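Local coordinates for protein phospho-furanose lactonase (Mycoplasma synoviae, PDB 3OVG) that hydrolyses D-xylono-1,4-lactone 5-phosphate and L-arabino-1,4-lactone 5-phosphate, as well as carboxy 1,4-lactones, using two zinc ions per subunit, at residues G34-V37 and D42-M45; L46-S51 and V78-E83; K53-F58 and S64-M69; P72-D77 and G100-K105; C126-E131 and V144-A149. All blocks are in the same frame, centred on the assembly; numbering follows the deposited sequence.

Contact 1: G34-V37 and D42-M45; sequences GPEV and DFLM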
# COMPACT_ATOMS: atom_id res chain seq x y z
N GLY A 34 -0.00 3.13 21.28
CA GLY A 34 0.94 4.18 20.97
C GLY A 34 1.31 4.13 19.51
O GLY A 34 0.92 3.20 18.79
N PRO A 35 2.07 5.14 19.06
CA PRO A 35 2.44 5.32 17.64
C PRO A 35 3.20 4.12 17.06
O PRO A 35 3.06 3.83 15.88
CB PRO A 35 3.35 6.55 17.66
CG PRO A 35 3.00 7.29 18.91
CD PRO A 35 2.55 6.24 19.91
N GLU A 36 3.99 3.42 17.86
CA GLU A 36 4.78 2.33 17.29
C GLU A 36 3.89 1.14 16.92
O GLU A 36 4.10 0.48 15.90
CB GLU A 36 5.87 1.92 18.26
CG GLU A 36 7.08 1.37 17.61
CD GLU A 36 8.15 1.03 18.63
OE1 GLU A 36 7.81 0.95 19.83
OE2 GLU A 36 9.31 0.82 18.22
N VAL A 37 2.91 0.86 17.75
CA VAL A 37 1.97 -0.21 17.47
C VAL A 37 1.20 0.06 16.16
O VAL A 37 0.85 -0.87 15.40
CB VAL A 37 1.00 -0.42 18.66
CG1 VAL A 37 -0.21 -1.23 18.23
CG2 VAL A 37 1.74 -1.07 19.81
N ASP A 42 2.99 -6.37 15.73
CA ASP A 42 4.03 -7.03 16.56
C ASP A 42 4.61 -6.15 17.70
O ASP A 42 5.24 -6.64 18.65
CB ASP A 42 5.20 -7.51 15.68
CG ASP A 42 4.86 -8.77 14.87
OD1 ASP A 42 3.68 -9.25 14.89
OD2 ASP A 42 5.79 -9.27 14.21
N PHE A 43 4.44 -4.84 17.58
CA PHE A 43 4.85 -3.92 18.64
C PHE A 43 3.89 -3.91 19.83
O PHE A 43 4.22 -3.38 20.89
CB PHE A 43 5.06 -2.51 18.09
CG PHE A 43 6.29 -2.39 17.25
CD1 PHE A 43 7.56 -2.50 17.82
CD2 PHE A 43 6.19 -2.20 15.88
CE1 PHE A 43 8.72 -2.41 17.03
CE2 PHE A 43 7.33 -2.10 15.08
CZ PHE A 43 8.60 -2.20 15.65
N LEU A 44 2.73 -4.51 19.66
CA LEU A 44 1.77 -4.60 20.75
C LEU A 44 2.10 -5.79 21.65
O LEU A 44 2.06 -6.94 21.21
CB LEU A 44 0.34 -4.70 20.21
CG LEU A 44 -0.71 -4.75 21.31
CD1 LEU A 44 -0.81 -3.40 22.05
CD2 LEU A 44 -2.03 -5.11 20.67
N MSE A 45 2.44 -5.50 22.91
CA MSE A 45 2.91 -6.51 23.86
C MSE A 45 2.24 -6.32 25.22
O MSE A 45 2.63 -5.43 26.00
CB MSE A 45 4.45 -6.43 24.02
CG MSE A 45 5.17 -6.49 22.68
SE MSE A 45 7.14 -6.19 22.74
CE MSE A 45 7.60 -7.64 23.98
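E36 lies flat over one face of the F43 ring. The aliphatic part makes a CH-pi contact: E36 CG sits 3.9 Å from the centroid of the F43 ring, 11° off its normal. The carboxylate continues over the same ring. Its plane is tilted only 11° from the ring plane, so the two flat groups stack, with E36 OE2 3.5 Å from F43 CE1. CG anti to the backbone N (chi1 -151°) and an extended chain beyond it carry the acid across the ring. Its charge is met by K31, which forms a salt bridge with E36 OE1. The backbone joins in, with E36 O 3.4 Å from F43 CD2.

The second group is apolar. V37 CG2 rests against the F43 backbone, 3.6 Å from F43 O, and packs on L44 CB at 3.9 Å.

R277, a substrate-binding residue, makes a cation-pi contact with the F43 ring and a salt bridge with D42. L44 packs on Y110 of a second subunit. Through R277, the contact probably lines the edge of the substrate pocket, in the loop after the first strand of a phosphotriesterase-type TIM barrel.

Contact 2: L46-S51 and V78-E83; sequences LNVDAS and VLKTLE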
# COMPACT_ATOMS: atom_id res chain seq x y z
N LEU A 46 1.25 -7.15 25.52
CA LEU A 46 0.37 -6.86 26.64
C LEU A 46 0.34 -7.93 27.71
O LEU A 46 -0.56 -7.93 28.57
CB LEU A 46 -1.05 -6.65 26.14
CG LEU A 46 -1.33 -5.35 25.40
CD1 LEU A 46 -2.66 -5.51 24.70
CD2 LEU A 46 -1.36 -4.17 26.37
N ASN A 47 1.29 -8.84 27.69
CA ASN A 47 1.14 -10.04 28.50
C ASN A 47 2.07 -10.01 29.72
O ASN A 47 3.29 -10.20 29.64
CB ASN A 47 1.29 -11.29 27.58
CG ASN A 47 0.91 -12.59 28.25
OD1 ASN A 47 1.10 -12.75 29.44
ND2 ASN A 47 0.39 -13.54 27.47
N VAL A 48 1.47 -9.73 30.86
CA VAL A 48 2.18 -9.70 32.11
C VAL A 48 2.77 -11.08 32.47
O VAL A 48 3.94 -11.19 32.86
CB VAL A 48 1.27 -9.22 33.26
CG1 VAL A 48 1.86 -9.60 34.61
CG2 VAL A 48 1.04 -7.73 33.16
N ASP A 49 1.96 -12.13 32.36
CA ASP A 49 2.45 -13.46 32.72
C ASP A 49 3.64 -13.84 31.87
O ASP A 49 4.61 -14.34 32.37
CB ASP A 49 1.33 -14.52 32.61
CG ASP A 49 0.24 -14.31 33.64
OD1 ASP A 49 0.53 -13.62 34.66
OD2 ASP A 49 -0.90 -14.83 33.47
N ALA A 50 3.57 -13.60 30.58
CA ALA A 50 4.70 -13.93 29.70
C ALA A 50 5.94 -13.12 30.02
O ALA A 50 7.06 -13.62 29.87
CB ALA A 50 4.32 -13.75 28.24
N SER A 51 5.76 -11.86 30.41
CA SER A 51 6.91 -10.97 30.66
C SER A 51 7.65 -11.44 31.91
O SER A 51 8.92 -11.46 31.96
CB SER A 51 6.45 -9.52 30.84
OG SER A 51 5.86 -9.03 29.65
N VAL A 78 2.69 1.95 33.14
CA VAL A 78 3.15 1.98 34.53
C VAL A 78 2.57 0.84 35.36
O VAL A 78 3.27 0.18 36.12
CB VAL A 78 2.78 3.34 35.21
CG1 VAL A 78 3.02 3.30 36.71
CG2 VAL A 78 3.54 4.46 34.59
N LEU A 79 1.26 0.65 35.28
CA LEU A 79 0.60 -0.35 36.11
C LEU A 79 1.07 -1.76 35.79
O LEU A 79 1.41 -2.54 36.67
CB LEU A 79 -0.92 -0.26 35.96
CG LEU A 79 -1.42 1.10 36.46
CD1 LEU A 79 -2.92 1.26 36.19
CD2 LEU A 79 -1.15 1.20 37.91
N LYS A 80 1.04 -2.13 34.53
CA LYS A 80 1.46 -3.47 34.20
C LYS A 80 2.96 -3.70 34.48
O LYS A 80 3.35 -4.77 34.94
CB LYS A 80 1.11 -3.82 32.77
CG LYS A 80 -0.38 -4.03 32.55
CD LYS A 80 -0.64 -4.66 31.19
CE LYS A 80 -2.07 -4.46 30.78
NZ LYS A 80 -2.52 -3.06 31.14
N THR A 81 3.80 -2.70 34.21
CA THR A 81 5.25 -2.85 34.48
C THR A 81 5.50 -3.02 35.97
O THR A 81 6.35 -3.80 36.39
CB THR A 81 6.04 -1.69 33.90
OG1 THR A 81 5.78 -1.63 32.50
CG2 THR A 81 7.56 -1.89 34.11
N LEU A 82 4.73 -2.29 36.79
CA LEU A 82 4.80 -2.47 38.23
C LEU A 82 4.45 -3.89 38.63
O LEU A 82 5.09 -4.41 39.55
CB LEU A 82 3.91 -1.48 39.01
CG LEU A 82 4.55 -0.11 39.30
CD1 LEU A 82 3.53 0.82 39.97
CD2 LEU A 82 5.74 -0.34 40.20
N GLU A 83 3.44 -4.49 37.99
CA GLU A 83 3.09 -5.89 38.32
C GLU A 83 4.29 -6.79 38.05
O GLU A 83 4.56 -7.71 38.80
CB GLU A 83 1.94 -6.46 37.49
CG GLU A 83 0.55 -5.81 37.68
CD GLU A 83 -0.51 -6.55 36.86
OE1 GLU A 83 -0.72 -7.76 37.12
OE2 GLU A 83 -1.09 -5.95 35.94
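This is a small surface contact between two neighbouring outer helices of the TIM barrel. V48, in the first turn of helix 48-60, meets K80 and E83, one turn apart on helix 78-88. The strand between these helices, 63-68, belongs to the barrel wall, so the pairing is that of successive helices in a beta/alpha barrel. No hydrogen bond crosses it.

V48 CG2 does most of the touching. It lies 3.9 Å from K80 CB and runs against K80 CG and CD as well, so the methyl packs on the aliphatic root of the lysine. The same methyl is 3.9 Å from E83 OE2, while the other branch, V48 CG1, faces E83 OE1 at 4.0 Å. The valine and glutamate side chains cross at about a right angle. The K80 chain bends at its last torsion (chi4 41°), and its ammonium group forms a salt bridge with D77, the N-cap residue of its own helix. L46 adds a looser edge, with L46 O 4.2 Å from K80 CD, and also packs on Y110 of a second subunit.

The start of helix 48-60 is firmly tied. N47 is its N-cap, and N47 OD1 accepts from A50 N at 2.9 Å. The bond is nearly straight at the hydrogen (170°), although the donor stands above the amide plane. N47 O takes two bonds from one residue: S51 N and S51 OG approach it from opposite faces of its plane, the hydroxyl at 2.8 Å.

Contact 3: K53-F58 and S64-M69; sequences KEFKEF and STIVTM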
# COMPACT_ATOMS: atom_id res chain seq x y z
N LYS A 53 7.64 -14.53 33.19
CA LYS A 53 8.39 -15.76 32.90
C LYS A 53 9.68 -15.42 32.16
O LYS A 53 10.70 -16.03 32.39
CB LYS A 53 7.56 -16.74 32.06
CG LYS A 53 6.26 -17.23 32.73
CD LYS A 53 5.37 -17.94 31.69
CE LYS A 53 4.12 -18.52 32.36
NZ LYS A 53 3.10 -19.04 31.39
N GLU A 54 9.63 -14.46 31.24
CA GLU A 54 10.87 -14.07 30.54
C GLU A 54 11.88 -13.50 31.54
O GLU A 54 13.06 -13.87 31.54
CB GLU A 54 10.59 -13.09 29.38
CG GLU A 54 11.72 -12.95 28.33
CD GLU A 54 11.88 -14.20 27.42
OE1 GLU A 54 11.11 -15.19 27.55
OE2 GLU A 54 12.80 -14.19 26.58
N PHE A 55 11.41 -12.59 32.40
CA PHE A 55 12.28 -11.96 33.39
C PHE A 55 12.97 -13.03 34.27
O PHE A 55 14.17 -12.93 34.54
CB PHE A 55 11.46 -11.00 34.26
CG PHE A 55 12.27 -9.86 34.85
CD1 PHE A 55 13.58 -10.06 35.32
CD2 PHE A 55 11.74 -8.58 34.91
CE1 PHE A 55 14.33 -9.02 35.86
CE2 PHE A 55 12.48 -7.51 35.46
CZ PHE A 55 13.79 -7.74 35.93
N LYS A 56 12.19 -14.03 34.70
CA LYS A 56 12.72 -15.17 35.49
C LYS A 56 13.80 -15.96 34.74
O LYS A 56 14.78 -16.42 35.34
CB LYS A 56 11.58 -16.11 35.93
CG LYS A 56 10.66 -15.48 37.02
CD LYS A 56 9.43 -16.36 37.35
CE LYS A 56 8.68 -15.86 38.61
NZ LYS A 56 7.30 -16.45 38.80
N GLU A 57 13.66 -16.13 33.43
CA GLU A 57 14.76 -16.76 32.70
C GLU A 57 16.04 -15.91 32.74
O GLU A 57 17.17 -16.41 32.88
CB GLU A 57 14.35 -17.06 31.26
CG GLU A 57 13.38 -18.21 31.21
CD GLU A 57 12.88 -18.51 29.81
OE1 GLU A 57 13.56 -18.19 28.81
OE2 GLU A 57 11.75 -19.06 29.72
N PHE A 58 15.87 -14.60 32.58
CA PHE A 58 16.98 -13.67 32.66
C PHE A 58 17.67 -13.74 34.02
O PHE A 58 18.88 -13.72 34.11
CB PHE A 58 16.44 -12.26 32.37
CG PHE A 58 17.44 -11.14 32.56
CD1 PHE A 58 18.42 -10.90 31.62
CD2 PHE A 58 17.32 -10.28 33.64
CE1 PHE A 58 19.29 -9.85 31.74
CE2 PHE A 58 18.21 -9.21 33.79
CZ PHE A 58 19.21 -8.99 32.84
N SER A 64 19.97 -9.31 36.91
CA SER A 64 19.18 -8.69 37.98
C SER A 64 18.32 -7.54 37.48
O SER A 64 17.14 -7.43 37.80
CB SER A 64 20.11 -8.11 39.08
OG SER A 64 20.71 -9.13 39.86
N THR A 65 18.92 -6.63 36.71
CA THR A 65 18.20 -5.40 36.41
C THR A 65 17.81 -5.23 34.94
O THR A 65 18.61 -5.45 34.05
CB THR A 65 18.99 -4.16 36.91
OG1 THR A 65 19.19 -4.27 38.33
CG2 THR A 65 18.21 -2.90 36.60
N ILE A 66 16.57 -4.81 34.70
CA ILE A 66 16.18 -4.46 33.34
C ILE A 66 15.67 -3.03 33.27
O ILE A 66 14.77 -2.65 34.01
CB ILE A 66 15.14 -5.47 32.76
CG1 ILE A 66 15.81 -6.83 32.57
CG2 ILE A 66 14.58 -4.98 31.43
CD1 ILE A 66 14.86 -7.98 32.40
N VAL A 67 16.28 -2.22 32.41
CA VAL A 67 15.80 -0.86 32.17
C VAL A 67 14.80 -0.86 30.98
O VAL A 67 15.18 -1.03 29.82
CB VAL A 67 16.97 0.09 31.86
CG1 VAL A 67 16.51 1.56 31.79
CG2 VAL A 67 18.10 -0.09 32.91
N THR A 68 13.54 -0.61 31.26
CA THR A 68 12.54 -0.59 30.21
C THR A 68 12.44 0.81 29.59
O THR A 68 12.00 1.76 30.24
CB THR A 68 11.17 -1.11 30.73
OG1 THR A 68 10.74 -0.30 31.82
CG2 THR A 68 11.31 -2.56 31.23
N MSE A 69 12.84 0.93 28.33
CA MSE A 69 13.00 2.23 27.71
C MSE A 69 11.76 2.76 26.94
O MSE A 69 11.84 3.11 25.78
CB MSE A 69 14.25 2.22 26.80
CG MSE A 69 15.59 2.09 27.59
SE MSE A 69 15.85 3.52 28.93
CE MSE A 69 15.22 5.11 27.91
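Helix 48-60 packs against barrel strand 63-68 here, where the chain returns from an outer helix to the next strand of the TIM barrel. I66 points out of the strand toward the helix, and F55 and F58 reach in to meet it. The short axes are 9.5 Å apart at their closest, and their directions differ by 130°.

I66 CD1 is the atom both rings share. It stands almost centrally over one face of F55, 3.6 Å from the centroid of that ring and 9° off the normal, a clear CH-pi contact. It also lies over a face of F58, less centrally, at 4.0 Å from the F58 centroid and 29° off the normal. The closest approach to that second ring is I66 CD1 to F58 CD2, 3.6 Å. Further back, I66 CG1 touches F58 CE2 at the same distance. Both phenylalanines hold CG anti to the backbone N, which sends the rings from the helix toward the strand.

This is the usual helix-on-strand layer of a beta/alpha barrel, with apolar side chains filling the space between. The strand is central in its parallel run, flanked by 22-25 and 94-97. F55 also packs on I84 and V88 of helix 78-88, and its ring meets that of F29.

The rings reach the strand backbone too. S64 O lies at the edge of F55, in the ring plane, 3.8 Å from F55 CE1. F58 CE2 comes to 3.6 Å from S64 N.

Contact 4: P72-D77 and G100-K105; sequences PNVGRD and GFHKAK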
# COMPACT_ATOMS: atom_id res chain seq x y z
N PRO A 72 6.81 8.11 28.07
CA PRO A 72 5.38 8.09 28.44
C PRO A 72 4.43 7.89 27.26
O PRO A 72 3.46 7.13 27.36
CB PRO A 72 5.14 9.49 29.03
CG PRO A 72 6.47 10.12 29.23
CD PRO A 72 7.55 9.21 28.70
N ASN A 73 4.69 8.58 26.15
CA ASN A 73 3.70 8.65 25.07
C ASN A 73 3.86 7.55 24.03
O ASN A 73 3.09 7.50 23.09
CB ASN A 73 3.76 10.00 24.37
CG ASN A 73 3.52 11.16 25.34
OD1 ASN A 73 2.45 11.27 25.96
ND2 ASN A 73 4.51 12.02 25.47
N VAL A 74 4.86 6.70 24.19
CA VAL A 74 5.07 5.64 23.22
C VAL A 74 5.09 4.26 23.92
O VAL A 74 6.14 3.73 24.23
CB VAL A 74 6.32 5.93 22.37
CG1 VAL A 74 6.55 4.83 21.32
CG2 VAL A 74 6.14 7.26 21.66
N GLY A 75 3.91 3.75 24.24
CA GLY A 75 3.77 2.40 24.75
C GLY A 75 3.89 2.11 26.24
O GLY A 75 3.55 1.00 26.67
N ARG A 76 4.33 3.09 27.02
CA ARG A 76 4.66 2.88 28.43
C ARG A 76 3.42 2.53 29.20
O ARG A 76 2.35 3.16 29.04
CB ARG A 76 5.31 4.13 29.04
CG ARG A 76 5.99 3.87 30.38
CD ARG A 76 6.57 5.16 31.03
NE ARG A 76 5.49 6.01 31.56
CZ ARG A 76 5.66 7.19 32.16
NH1 ARG A 76 6.88 7.71 32.31
NH2 ARG A 76 4.56 7.86 32.59
N ASP A 77 3.56 1.53 30.07
CA ASP A 77 2.45 1.07 30.90
C ASP A 77 2.97 0.93 32.33
O ASP A 77 3.62 -0.05 32.69
CB ASP A 77 1.88 -0.24 30.34
CG ASP A 77 0.62 -0.71 31.08
OD1 ASP A 77 0.46 -0.38 32.27
OD2 ASP A 77 -0.20 -1.44 30.48
N GLY A 100 10.56 11.20 29.51
CA GLY A 100 11.04 11.76 28.26
C GLY A 100 10.30 11.41 26.97
O GLY A 100 9.10 11.21 26.96
N PHE A 101 11.04 11.34 25.87
CA PHE A 101 10.47 11.33 24.53
C PHE A 101 11.15 10.35 23.58
O PHE A 101 12.34 10.08 23.73
CB PHE A 101 10.58 12.71 23.95
CG PHE A 101 9.72 13.69 24.66
CD1 PHE A 101 8.39 13.82 24.31
CD2 PHE A 101 10.21 14.41 25.72
CE1 PHE A 101 7.57 14.71 24.98
CE2 PHE A 101 9.38 15.30 26.42
CZ PHE A 101 8.07 15.45 26.04
N HIS A 102 10.38 9.85 22.62
CA HIS A 102 10.94 9.07 21.52
C HIS A 102 11.37 10.01 20.38
O HIS A 102 11.38 11.24 20.56
CB HIS A 102 9.91 8.08 21.01
CG HIS A 102 10.50 6.74 20.71
ND1 HIS A 102 11.59 6.59 19.88
CD2 HIS A 102 10.16 5.50 21.13
CE1 HIS A 102 11.90 5.30 19.80
NE2 HIS A 102 11.05 4.62 20.55
N LYS A 103 11.73 9.46 19.23
CA LYS A 103 12.05 10.29 18.07
C LYS A 103 10.81 11.01 17.57
O LYS A 103 9.66 10.57 17.84
CB LYS A 103 12.60 9.42 16.92
CG LYS A 103 11.64 8.35 16.44
CD LYS A 103 12.32 7.34 15.50
CE LYS A 103 11.35 6.24 15.11
NZ LYS A 103 11.95 5.20 14.22
N ALA A 104 11.05 12.08 16.82
CA ALA A 104 9.99 13.00 16.37
C ALA A 104 8.90 12.33 15.56
O ALA A 104 7.76 12.79 15.55
CB ALA A 104 10.59 14.11 15.56
N LYS A 105 9.27 11.27 14.82
CA LYS A 105 8.32 10.56 13.98
C LYS A 105 7.10 10.12 14.77
O LYS A 105 6.02 9.98 14.20
CB LYS A 105 8.97 9.29 13.38
CG LYS A 105 8.10 8.61 12.31
CD LYS A 105 8.69 7.23 11.86
CE LYS A 105 7.90 6.66 10.67
NZ LYS A 105 8.67 5.69 9.83
O HOH W 1 6.83 10.73 25.46
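The backbones of 72-77 and 100-105 run near each other without a direct hydrogen bond, with P72 CA 6.7 Å from G100 CA. Both are loops that follow barrel strands, 63-68 and 94-97, on the active-site side of the phosphotriesterase-type TIM barrel.

V74 and H102 touch through their sides and cross at about a right angle. V74 CG1 lies 3.7 Å from H102 CD2, approaching the imidazole obliquely, and V74 CG2 lies 3.9 Å from H102 CB. V74 CG1 is anti to the backbone N (chi1 -179°), with CG2 beside that N, which sets CG1 against the ring carbon CD2 and CG2 against CB. H102 is close to the metal centre: its side chain is about 4 Å from a zinc ion, nearest atoms, and its ring meets that of the zinc ligand H188 edge-to-face. H102 ND1 accepts from K103 N at 2.9 Å, with the donor nearly in the ring plane. This bond helps fix the rotation of the imidazole.

At the other end the P72 ring abuts the G100 carbonyl, with P72 CD 3.1 Å from G100 O. A water bridge supplements this packing: one water accepts from N73 N at 3.1 Å and donates to G100 O at 2.8 Å.

Contact 5: C126-E131 and V144-A149; sequences CVAEIE and VKRSKA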
# COMPACT_ATOMS: atom_id res chain seq x y z
N CYS A 126 8.82 16.34 33.17
CA CYS A 126 9.73 15.19 33.20
C CYS A 126 10.38 15.09 34.56
O CYS A 126 10.46 13.99 35.13
CB CYS A 126 10.78 15.21 32.07
SG CYS A 126 10.02 15.10 30.45
N VAL A 127 10.83 16.22 35.10
CA VAL A 127 11.29 16.23 36.49
C VAL A 127 10.28 15.62 37.48
O VAL A 127 10.67 14.84 38.34
CB VAL A 127 11.66 17.64 36.99
CG1 VAL A 127 12.16 17.55 38.44
CG2 VAL A 127 12.75 18.26 36.12
N ALA A 128 9.00 15.97 37.34
CA ALA A 128 7.96 15.42 38.20
C ALA A 128 7.96 13.90 38.14
O ALA A 128 7.74 13.22 39.15
CB ALA A 128 6.56 15.97 37.79
N GLU A 129 8.21 13.33 36.96
CA GLU A 129 8.19 11.87 36.86
C GLU A 129 9.38 11.24 37.58
O GLU A 129 9.25 10.17 38.16
CB GLU A 129 8.14 11.41 35.40
CG GLU A 129 6.83 11.75 34.70
CD GLU A 129 6.38 10.66 33.74
OE1 GLU A 129 7.14 10.29 32.78
OE2 GLU A 129 5.26 10.17 33.95
N ILE A 130 10.53 11.89 37.52
CA ILE A 130 11.74 11.44 38.22
C ILE A 130 11.61 11.63 39.76
O ILE A 130 12.01 10.77 40.54
CB ILE A 130 12.98 12.22 37.70
CG1 ILE A 130 13.24 11.98 36.20
CG2 ILE A 130 14.22 11.85 38.48
CD1 ILE A 130 13.76 10.55 35.88
N GLU A 131 11.02 12.75 40.19
CA GLU A 131 11.04 13.14 41.61
C GLU A 131 9.72 13.00 42.38
O GLU A 131 9.75 12.89 43.61
CB GLU A 131 11.64 14.57 41.79
CG GLU A 131 13.09 14.65 41.27
CD GLU A 131 13.81 15.94 41.62
OE1 GLU A 131 13.16 17.03 41.72
OE2 GLU A 131 15.06 15.86 41.76
N VAL A 144 -3.84 14.06 35.08
CA VAL A 144 -2.64 13.37 35.55
C VAL A 144 -2.94 12.63 36.84
O VAL A 144 -3.61 13.18 37.74
CB VAL A 144 -1.47 14.33 35.77
CG1 VAL A 144 -0.33 13.62 36.52
CG2 VAL A 144 -0.98 14.88 34.43
N LYS A 145 -2.52 11.36 36.94
CA LYS A 145 -2.66 10.62 38.21
C LYS A 145 -1.35 9.92 38.52
O LYS A 145 -1.05 8.88 37.91
CB LYS A 145 -3.80 9.60 38.11
CG LYS A 145 -4.00 8.71 39.39
CD LYS A 145 -5.18 7.72 39.19
CE LYS A 145 -5.50 6.92 40.48
NZ LYS A 145 -4.27 6.22 40.96
N ARG A 146 -0.60 10.45 39.49
CA ARG A 146 0.78 9.96 39.72
C ARG A 146 0.86 8.65 40.52
O ARG A 146 0.18 8.48 41.51
CB ARG A 146 1.66 11.04 40.35
CG ARG A 146 1.69 12.39 39.55
CD ARG A 146 2.95 13.24 39.80
NE ARG A 146 2.94 14.40 38.89
CZ ARG A 146 3.47 14.41 37.68
NH1 ARG A 146 4.12 13.33 37.22
NH2 ARG A 146 3.37 15.49 36.92
N SER A 147 1.70 7.74 40.04
CA SER A 147 2.10 6.54 40.76
C SER A 147 3.05 6.92 41.89
O SER A 147 3.68 7.98 41.81
CB SER A 147 2.90 5.64 39.81
OG SER A 147 3.09 4.37 40.37
N LYS A 148 3.18 6.07 42.91
CA LYS A 148 4.29 6.22 43.86
C LYS A 148 5.62 5.81 43.19
O LYS A 148 6.69 6.16 43.67
CB LYS A 148 4.10 5.36 45.12
CG LYS A 148 2.84 5.66 45.94
CD LYS A 148 2.83 4.81 47.22
CE LYS A 148 1.45 4.76 47.87
NZ LYS A 148 1.06 6.10 48.40
N ALA A 149 5.54 5.03 42.12
CA ALA A 149 6.75 4.63 41.38
C ALA A 149 7.27 5.83 40.59
O ALA A 149 6.49 6.56 39.97
CB ALA A 149 6.44 3.47 40.43
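R146 extends from the loop after helix 119-131 back to that helix, one of the outer helices of the TIM barrel, and lays its guanidinium against A128. Its CB points toward the helix. CG is anti to the carbonyl carbon (chi1 -54°), and the chain runs extended from CG to NE, spanning the gap without a close touch until its far end. R146 NE is the first atom to come near, 4.1 Å from A128 CB. CZ follows, at 3.5 Å from the same methyl.

Both terminal nitrogens also meet this methyl, R146 NH2 at 3.3 Å and R146 NH1 at 3.6 Å from A128 CB. NH2 hydrogen-bonds to the hydroxyl of Y139. R146 NH1 also passes E129 CG at 4.0 Å and donates to the carbonyl of G133. The flat group is therefore held by bonds from both terminal nitrogens, besides being sandwiched. A128 CB lies over one face, displaced toward the rim, while V144 CG1 covers the opposite face over its centre. E129 CG comes up at the edge instead.

The E129 carboxylate makes no salt bridge with R146. Its plane is turned 70° from the guanidinium, and E129 OE2 stays 4.7 Å from R146 NH1. E129 OE1 is instead bridged to R76, and E129 OE2 accepts from D135 N. The opposite charges may still attract weakly through space. Further along the loop, S147 OG accepts from the backbone N of A149, an ST turn closed at 3.1 Å with an angle of 155° at the hydrogen.

The contacts follow the first part of one TIM barrel. Contacts 2 and 3 share helix 48-60, and contact 3 lies within the chain span that contact 2 closes; their centres are about 11 Å apart. Contacts 1 and 4 are also about 11 Å apart and touch through P35 and E36 against N73 and V74, near the substrate and zinc sites. Contact 5 lies away from the annotated sites, about 15 Å from contact 4 between centres. It meets contact 4 where P72 packs on E129 and contact 2 where L82 packs on S147 and A149. Contacts 2 and 4 alternate along the chain. Together they connect the active-site loops with the outer helices.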